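Local coordinates for protein tannase (Fusobacterium nucleatum subsp. nucleatum ATCC 25586, PDB 6YQ4) that hydrolyses gallotannins, detoxifying these plant polyphenols for the bacterium, and appears to do so with an alpha/beta-hydrolase fold that also carries a magnesium ion, at residues A71-G85 / G108-L121. Numbering follows the deposited sequence.
Sequences APIFFPNTVGGYMPG and GYVVAAPGARGRTL
M83 SD sits over the centre of one face of the R119 guanidinium, 3.6 Å from CZ of R119, while G81 O lies at its edge, in the guanidinium plane, and accepts from R119 NE at 2.8 Å. Bends at chi2 and chi3 fold the M83 thioether back over that face, and CE goes on to T120. The straight run of R119 from CG to NE carries NE to G81 O, while its backbone N bonds to Y82 O (2.8 Å). NH1 has further acceptors in N367 and R236. The F75 ring has P114 CD over one face, 4.0 Å from the centroid and 19° off the normal, a CH-pi contact displaced toward the rim where P114 CG approaches CZ. The ring also touches L175 of helix 167-177.

Between the strands, 73-76 and 110-114 run parallel at 25°. F74 shows the register: its N donates to V110 O (2.7 Å) and its O accepts from A112 N. Farther along, water 1 donates to P76 O and P114 O, and water 2 joins T78 N to P114 O, bridging where direct strand pairing has ended. G85 and A116 then form a single antiparallel hydrogen-bonded pair, each N donating to the other's O, and P84 N lies 3.2 Å from G118 CA, where glycine permits the close approach.

Helix 100-106 connects the two strands in sequence, making a beta-alpha-beta unit of the central sheet. Direct bonds, waters and the G85–A116 bridge thus tie the backbones together beyond the strands, while the several acceptors gripping R119 should hold its guanidinium plane and would be expected to solvate its buried charge.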
# COMPACT_ATOMS: atom_id res chain seq x y z
N ALA A 71 -7.18 4.77 24.09
CA ALA A 71 -6.09 4.98 23.15
C ALA A 71 -6.42 4.38 21.80
O ALA A 71 -6.78 3.20 21.71
CB ALA A 71 -4.81 4.35 23.70
N PRO A 72 -6.31 5.14 20.72
CA PRO A 72 -6.29 4.54 19.38
C PRO A 72 -5.24 3.43 19.30
O PRO A 72 -4.24 3.44 20.02
CB PRO A 72 -5.93 5.71 18.46
CG PRO A 72 -6.25 6.92 19.23
CD PRO A 72 -6.13 6.60 20.69
N ILE A 73 -5.49 2.49 18.40
CA ILE A 73 -4.61 1.34 18.19
C ILE A 73 -3.93 1.54 16.84
O ILE A 73 -4.60 1.60 15.80
CB ILE A 73 -5.39 0.01 18.27
CG1 ILE A 73 -5.97 -0.17 19.67
CG2 ILE A 73 -4.48 -1.19 17.94
CD1 ILE A 73 -6.68 -1.49 19.88
N PHE A 74 -2.60 1.69 16.88
CA PHE A 74 -1.80 1.88 15.68
C PHE A 74 -1.41 0.51 15.13
O PHE A 74 -0.78 -0.29 15.84
CB PHE A 74 -0.57 2.72 15.99
CG PHE A 74 0.29 3.04 14.78
CD1 PHE A 74 -0.18 3.87 13.77
CD2 PHE A 74 1.57 2.51 14.66
CE1 PHE A 74 0.60 4.17 12.66
CE2 PHE A 74 2.37 2.79 13.54
CZ PHE A 74 1.87 3.63 12.52
N PHE A 75 -1.76 0.25 13.87
CA PHE A 75 -1.72 -1.07 13.24
C PHE A 75 -0.79 -1.08 12.02
O PHE A 75 -1.26 -1.17 10.88
CB PHE A 75 -3.16 -1.46 12.87
CG PHE A 75 -3.35 -2.90 12.51
CD1 PHE A 75 -3.39 -3.88 13.49
CD2 PHE A 75 -3.51 -3.28 11.18
CE1 PHE A 75 -3.56 -5.24 13.15
CE2 PHE A 75 -3.69 -4.63 10.84
CZ PHE A 75 -3.71 -5.60 11.83
N PRO A 76 0.53 -1.03 12.22
CA PRO A 76 1.47 -1.11 11.07
C PRO A 76 1.77 -2.53 10.60
O PRO A 76 2.02 -3.43 11.41
CB PRO A 76 2.75 -0.45 11.61
CG PRO A 76 2.73 -0.80 13.10
CD PRO A 76 1.25 -0.84 13.50
N ASN A 77 1.77 -2.73 9.28
CA ASN A 77 2.28 -3.95 8.67
C ASN A 77 3.59 -3.66 7.95
O ASN A 77 3.89 -2.51 7.62
CB ASN A 77 1.24 -4.60 7.73
CG ASN A 77 1.23 -4.00 6.32
OD1 ASN A 77 2.15 -4.22 5.54
ND2 ASN A 77 0.13 -3.27 5.96
N THR A 78 4.39 -4.71 7.73
CA THR A 78 5.75 -4.55 7.20
C THR A 78 5.92 -5.10 5.79
O THR A 78 7.06 -5.24 5.33
CB THR A 78 6.78 -5.20 8.14
OG1 THR A 78 6.69 -6.63 8.10
CG2 THR A 78 6.59 -4.71 9.59
N VAL A 79 4.82 -5.39 5.10
CA VAL A 79 4.86 -6.08 3.82
C VAL A 79 5.45 -5.18 2.74
O VAL A 79 5.09 -3.99 2.62
CB VAL A 79 3.44 -6.53 3.43
CG1 VAL A 79 3.38 -6.98 1.98
CG2 VAL A 79 2.96 -7.60 4.40
N GLY A 80 6.37 -5.72 1.96
CA GLY A 80 6.81 -5.09 0.74
C GLY A 80 6.92 -6.14 -0.35
O GLY A 80 7.21 -7.31 -0.08
N GLY A 81 6.65 -5.72 -1.57
CA GLY A 81 6.74 -6.63 -2.69
C GLY A 81 5.71 -7.74 -2.70
O GLY A 81 5.76 -8.60 -3.58
N TYR A 82 4.77 -7.72 -1.77
CA TYR A 82 3.82 -8.80 -1.54
C TYR A 82 4.51 -10.04 -1.02
O TYR A 82 3.99 -11.15 -1.17
CB TYR A 82 2.99 -9.10 -2.80
CG TYR A 82 1.96 -8.03 -3.06
CD1 TYR A 82 0.81 -7.93 -2.29
CD2 TYR A 82 2.17 -7.08 -4.06
CE1 TYR A 82 -0.12 -6.91 -2.50
CE2 TYR A 82 1.25 -6.06 -4.28
CZ TYR A 82 0.10 -5.99 -3.52
OH TYR A 82 -0.82 -4.98 -3.77
N MET A 83 5.66 -9.85 -0.42
CA MET A 83 6.50 -10.84 0.23
C MET A 83 6.09 -10.98 1.68
O MET A 83 5.50 -10.06 2.26
CB MET A 83 7.96 -10.42 0.12
CG MET A 83 8.49 -10.50 -1.29
SD MET A 83 8.85 -12.22 -1.74
CE MET A 83 10.23 -12.57 -0.68
N PRO A 84 6.40 -12.11 2.31
CA PRO A 84 6.08 -12.27 3.74
C PRO A 84 6.67 -11.15 4.59
O PRO A 84 7.83 -10.77 4.43
CB PRO A 84 6.73 -13.62 4.09
CG PRO A 84 6.90 -14.32 2.80
CD PRO A 84 7.15 -13.26 1.78
N GLY A 85 5.88 -10.66 5.53
CA GLY A 85 6.38 -9.60 6.38
C GLY A 85 6.24 -9.89 7.85
O GLY A 85 5.14 -10.16 8.34
N GLY A 108 1.17 7.94 22.94
CA GLY A 108 0.12 7.32 23.73
C GLY A 108 -0.76 6.31 23.01
O GLY A 108 -1.80 5.94 23.56
N TYR A 109 -0.38 5.87 21.81
CA TYR A 109 -1.12 4.81 21.12
C TYR A 109 -0.74 3.44 21.65
O TYR A 109 0.40 3.19 22.03
CB TYR A 109 -0.84 4.85 19.61
CG TYR A 109 -1.34 6.09 18.95
CD1 TYR A 109 -0.62 7.28 19.03
CD2 TYR A 109 -2.53 6.10 18.26
CE1 TYR A 109 -1.09 8.44 18.45
CE2 TYR A 109 -3.01 7.26 17.67
CZ TYR A 109 -2.29 8.42 17.77
OH TYR A 109 -2.77 9.57 17.18
N VAL A 110 -1.71 2.54 21.66
CA VAL A 110 -1.41 1.12 21.72
C VAL A 110 -0.95 0.67 20.33
O VAL A 110 -1.48 1.11 19.31
CB VAL A 110 -2.62 0.32 22.22
CG1 VAL A 110 -2.47 -1.16 21.87
CG2 VAL A 110 -2.80 0.48 23.71
N VAL A 111 0.07 -0.18 20.29
CA VAL A 111 0.63 -0.65 19.03
C VAL A 111 0.37 -2.14 18.92
O VAL A 111 0.79 -2.91 19.78
CB VAL A 111 2.12 -0.34 18.94
CG1 VAL A 111 2.70 -0.99 17.67
CG2 VAL A 111 2.34 1.16 18.94
N ALA A 112 -0.35 -2.52 17.86
CA ALA A 112 -0.52 -3.92 17.48
C ALA A 112 0.04 -4.03 16.07
O ALA A 112 -0.47 -3.38 15.15
CB ALA A 112 -1.98 -4.36 17.55
N ALA A 113 1.10 -4.81 15.91
CA ALA A 113 1.86 -4.89 14.66
C ALA A 113 1.86 -6.33 14.16
O ALA A 113 2.66 -7.16 14.64
CB ALA A 113 3.30 -4.39 14.87
N PRO A 114 1.01 -6.67 13.20
CA PRO A 114 0.93 -8.07 12.76
C PRO A 114 1.95 -8.39 11.69
O PRO A 114 2.25 -7.57 10.81
CB PRO A 114 -0.47 -8.15 12.17
CG PRO A 114 -0.59 -6.83 11.50
CD PRO A 114 0.09 -5.82 12.42
N GLY A 115 2.49 -9.62 11.76
CA GLY A 115 3.06 -10.22 10.58
C GLY A 115 1.98 -10.78 9.67
O GLY A 115 0.81 -10.89 10.06
N ALA A 116 2.38 -11.16 8.46
CA ALA A 116 1.47 -11.68 7.45
C ALA A 116 2.27 -12.50 6.44
O ALA A 116 3.44 -12.21 6.18
CB ALA A 116 0.72 -10.55 6.73
N ARG A 117 1.62 -13.53 5.89
CA ARG A 117 2.24 -14.35 4.85
C ARG A 117 2.41 -13.55 3.57
O ARG A 117 1.79 -12.51 3.36
CB ARG A 117 1.42 -15.60 4.56
CG ARG A 117 1.18 -16.53 5.74
CD ARG A 117 0.14 -17.58 5.38
NE ARG A 117 -1.21 -17.05 5.57
CZ ARG A 117 -2.30 -17.60 5.04
NH1 ARG A 117 -2.20 -18.69 4.31
NH2 ARG A 117 -3.49 -17.05 5.26
N GLY A 118 3.27 -14.06 2.69
CA GLY A 118 3.56 -13.40 1.44
C GLY A 118 3.85 -14.45 0.39
O GLY A 118 3.83 -15.65 0.66
N ARG A 119 4.21 -13.95 -0.80
CA ARG A 119 4.04 -14.69 -2.04
C ARG A 119 5.03 -15.84 -2.22
O ARG A 119 4.74 -16.76 -2.98
CB ARG A 119 4.13 -13.71 -3.22
CG ARG A 119 5.42 -12.89 -3.26
CD ARG A 119 5.38 -12.00 -4.46
NE ARG A 119 6.55 -11.13 -4.62
CZ ARG A 119 7.74 -11.53 -5.08
NH1 ARG A 119 8.00 -12.83 -5.35
NH2 ARG A 119 8.69 -10.61 -5.21
N THR A 120 6.19 -15.83 -1.55
CA THR A 120 7.15 -16.92 -1.73
C THR A 120 7.01 -18.03 -0.70
O THR A 120 7.71 -19.03 -0.80
CB THR A 120 8.59 -16.39 -1.70
OG1 THR A 120 8.77 -15.60 -0.53
CG2 THR A 120 8.88 -15.54 -2.92
N LEU A 121 6.11 -17.90 0.27
CA LEU A 121 6.04 -18.83 1.40
C LEU A 121 5.54 -20.21 0.99
O LEU A 121 4.55 -20.35 0.28
CB LEU A 121 5.13 -18.24 2.46
CG LEU A 121 5.30 -18.51 3.93
CD1 LEU A 121 6.79 -18.56 4.34
CD2 LEU A 121 4.56 -17.38 4.64
O HOH W 1 3.86 -5.36 11.90
O HOH W 2 3.46 -7.04 8.35